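Local coordinates for protein putative acyl-CoA thioester hydrolase YbhC (PDB 3GRH) that is a putative thioesterase of the outer membrane, built on the pectinesterase beta-helix fold but without pectin binding or pectinesterase activity, at residues Gln246-Ser254 and Val282-Phe290. Numbering follows the deposited sequence.
Sequences QNTFFVTNS and VSGRGAVVF
Asn247 CG and Ser283 OG each lie anti to their own carbonyl carbon, beside the backbone N (chi1 both near -60°), and this turns the amide toward the hydroxyl. Asn247 ND2 then donates to Ser283 OG at 3.0 Å, with the hydroxyl almost in the amide plane. The same OG is hydrogen-bonded to the backbone O of Asp280, the predicted nucleophile. Asn247 OD1 accepts from Gln246 NE2, a longer, tilted bond that probably helps hold the amide's rotation. An alanine in place of Asn247 would probably leave Ser283 OG without its amide donor and Gln246 NE2 without this acceptor.

Beside this pair strands 249-251 and 283-284 run parallel. Ser283 N donates to Phe249 O, and Val251 N to Ser283 O, both at 2.9 Å. Arg285 N reaches Val251 O from above the carbonyl plane. Ser283 CB sits over one face of the Phe250 ring, 4.0 Å from its centroid, as a CH-pi contact. Gly284 has backbone angles that call for glycine, and a CB there would clash with Val251 O.

On the other face, with CG anti to N (chi1 -179°), the Phe249 ring reaches Phe290, its CE2 edge 3.8 Å from Phe290 CZ. Val251 CG2 packs on Val288 CG2 at the same distance. Asn253 ND2 crosses Arg285 CD and bonds to Glu261 O; Arg285 NE bonds to Ala312 O and NH2 forms a salt bridge with Asp345.

The contact joins neighbouring coils of the right-handed parallel beta-helix. Strand 249-251 lies between strands 228-230 and 283-284, while strand 287-291 belongs to another sheet, between strands 267-271 and 321-324.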
# COMPACT_ATOMS: atom_id res chain seq x y z
N GLN A 246 -12.54 1.34 0.73
CA GLN A 246 -12.12 -0.04 0.37
C GLN A 246 -10.98 -0.05 -0.61
O GLN A 246 -11.04 0.58 -1.62
CB GLN A 246 -13.32 -0.83 -0.18
CG GLN A 246 -13.09 -2.26 -0.36
CD GLN A 246 -14.20 -2.97 -1.03
OE1 GLN A 246 -15.34 -2.67 -0.77
NE2 GLN A 246 -13.86 -3.90 -1.97
N ASN A 247 -9.91 -0.74 -0.26
CA ASN A 247 -8.71 -0.94 -1.08
C ASN A 247 -7.98 0.39 -1.33
O ASN A 247 -7.43 0.59 -2.44
CB ASN A 247 -9.06 -1.57 -2.42
CG ASN A 247 -9.62 -2.96 -2.32
OD1 ASN A 247 -10.78 -3.19 -2.75
ND2 ASN A 247 -8.85 -3.90 -1.77
N THR A 248 -7.77 1.22 -0.30
CA THR A 248 -7.08 2.45 -0.43
C THR A 248 -5.70 2.43 -1.10
O THR A 248 -5.46 3.21 -2.01
CB THR A 248 -6.95 3.02 0.97
OG1 THR A 248 -8.26 3.19 1.53
CG2 THR A 248 -6.26 4.33 0.92
N PHE A 249 -4.84 1.53 -0.66
CA PHE A 249 -3.48 1.41 -1.15
C PHE A 249 -3.33 -0.01 -1.71
O PHE A 249 -3.58 -0.95 -0.99
CB PHE A 249 -2.54 1.71 -0.01
CG PHE A 249 -1.07 1.65 -0.39
CD1 PHE A 249 -0.59 2.19 -1.60
CD2 PHE A 249 -0.16 1.11 0.46
CE1 PHE A 249 0.77 2.18 -1.89
CE2 PHE A 249 1.19 1.08 0.14
CZ PHE A 249 1.64 1.60 -1.00
N PHE A 250 -2.91 -0.14 -2.98
CA PHE A 250 -2.82 -1.43 -3.64
C PHE A 250 -1.43 -1.54 -4.23
O PHE A 250 -1.01 -0.67 -4.98
CB PHE A 250 -3.85 -1.52 -4.75
CG PHE A 250 -4.35 -2.91 -4.98
CD1 PHE A 250 -5.62 -3.25 -4.60
CD2 PHE A 250 -3.51 -3.92 -5.38
CE1 PHE A 250 -6.09 -4.56 -4.74
CE2 PHE A 250 -3.94 -5.23 -5.53
CZ PHE A 250 -5.23 -5.56 -5.22
N VAL A 251 -0.69 -2.57 -3.86
CA VAL A 251 0.54 -2.82 -4.54
C VAL A 251 0.39 -4.04 -5.41
O VAL A 251 -0.34 -4.95 -5.10
CB VAL A 251 1.65 -3.03 -3.63
CG1 VAL A 251 1.93 -1.67 -2.88
CG2 VAL A 251 1.36 -4.05 -2.57
N THR A 252 1.00 -4.02 -6.58
CA THR A 252 0.99 -5.18 -7.40
C THR A 252 2.36 -5.37 -8.02
O THR A 252 3.27 -4.55 -7.85
CB THR A 252 -0.04 -5.16 -8.56
OG1 THR A 252 0.60 -4.66 -9.75
CG2 THR A 252 -1.36 -4.39 -8.32
N ASN A 253 2.53 -6.52 -8.62
CA ASN A 253 3.72 -6.91 -9.30
C ASN A 253 3.48 -7.01 -10.81
O ASN A 253 4.20 -7.67 -11.52
CB ASN A 253 4.32 -8.23 -8.74
CG ASN A 253 3.53 -9.40 -9.02
OD1 ASN A 253 2.35 -9.30 -9.28
ND2 ASN A 253 4.15 -10.58 -8.82
N SER A 254 2.47 -6.34 -11.28
CA SER A 254 2.13 -6.32 -12.67
C SER A 254 3.21 -5.72 -13.53
O SER A 254 3.94 -4.77 -13.13
CB SER A 254 0.88 -5.44 -12.82
OG SER A 254 0.47 -5.32 -14.17
N VAL A 282 -4.81 -1.82 2.92
CA VAL A 282 -3.51 -2.05 2.22
C VAL A 282 -3.57 -3.47 1.65
O VAL A 282 -3.73 -4.40 2.37
CB VAL A 282 -2.32 -1.94 3.17
CG1 VAL A 282 -1.08 -2.40 2.43
CG2 VAL A 282 -2.24 -0.50 3.70
N SER A 283 -3.59 -3.58 0.33
CA SER A 283 -3.79 -4.83 -0.36
C SER A 283 -2.74 -5.09 -1.39
O SER A 283 -2.15 -4.14 -1.94
CB SER A 283 -5.13 -4.70 -1.14
OG SER A 283 -6.29 -4.52 -0.33
N GLY A 284 -2.48 -6.35 -1.67
CA GLY A 284 -1.79 -6.72 -2.86
C GLY A 284 -0.57 -7.52 -2.74
O GLY A 284 -0.27 -8.13 -1.68
N ARG A 285 0.19 -7.52 -3.84
CA ARG A 285 1.36 -8.42 -3.98
C ARG A 285 2.60 -7.57 -4.15
O ARG A 285 2.68 -6.81 -5.07
CB ARG A 285 1.17 -9.27 -5.23
CG ARG A 285 2.21 -10.37 -5.42
CD ARG A 285 1.78 -11.42 -6.39
NE ARG A 285 0.72 -12.22 -5.88
CZ ARG A 285 -0.00 -13.04 -6.65
NH1 ARG A 285 0.25 -13.20 -7.95
NH2 ARG A 285 -0.93 -13.74 -6.09
N GLY A 286 3.58 -7.77 -3.30
CA GLY A 286 4.80 -6.97 -3.32
C GLY A 286 5.32 -6.98 -1.90
O GLY A 286 4.60 -7.29 -0.95
N ALA A 287 6.59 -6.63 -1.75
CA ALA A 287 7.22 -6.52 -0.50
C ALA A 287 7.15 -5.04 -0.09
O ALA A 287 7.74 -4.17 -0.80
CB ALA A 287 8.62 -6.90 -0.63
N VAL A 288 6.44 -4.75 0.98
CA VAL A 288 6.23 -3.35 1.39
C VAL A 288 6.60 -3.24 2.83
O VAL A 288 6.12 -4.03 3.64
CB VAL A 288 4.77 -2.88 1.23
CG1 VAL A 288 4.72 -1.34 1.44
CG2 VAL A 288 4.26 -3.29 -0.16
N VAL A 289 7.41 -2.24 3.19
CA VAL A 289 7.75 -1.91 4.56
C VAL A 289 7.11 -0.60 4.92
O VAL A 289 7.30 0.35 4.17
CB VAL A 289 9.25 -1.87 4.76
CG1 VAL A 289 9.57 -1.31 6.17
CG2 VAL A 289 9.96 -3.24 4.56
N PHE A 290 6.34 -0.56 5.99
CA PHE A 290 5.68 0.64 6.51
C PHE A 290 6.39 0.97 7.78
O PHE A 290 6.36 0.17 8.70
CB PHE A 290 4.23 0.33 6.85
CG PHE A 290 3.40 -0.04 5.67
CD1 PHE A 290 2.80 0.97 4.95
CD2 PHE A 290 3.19 -1.36 5.31
CE1 PHE A 290 2.01 0.69 3.88
CE2 PHE A 290 2.39 -1.62 4.20
CZ PHE A 290 1.84 -0.57 3.48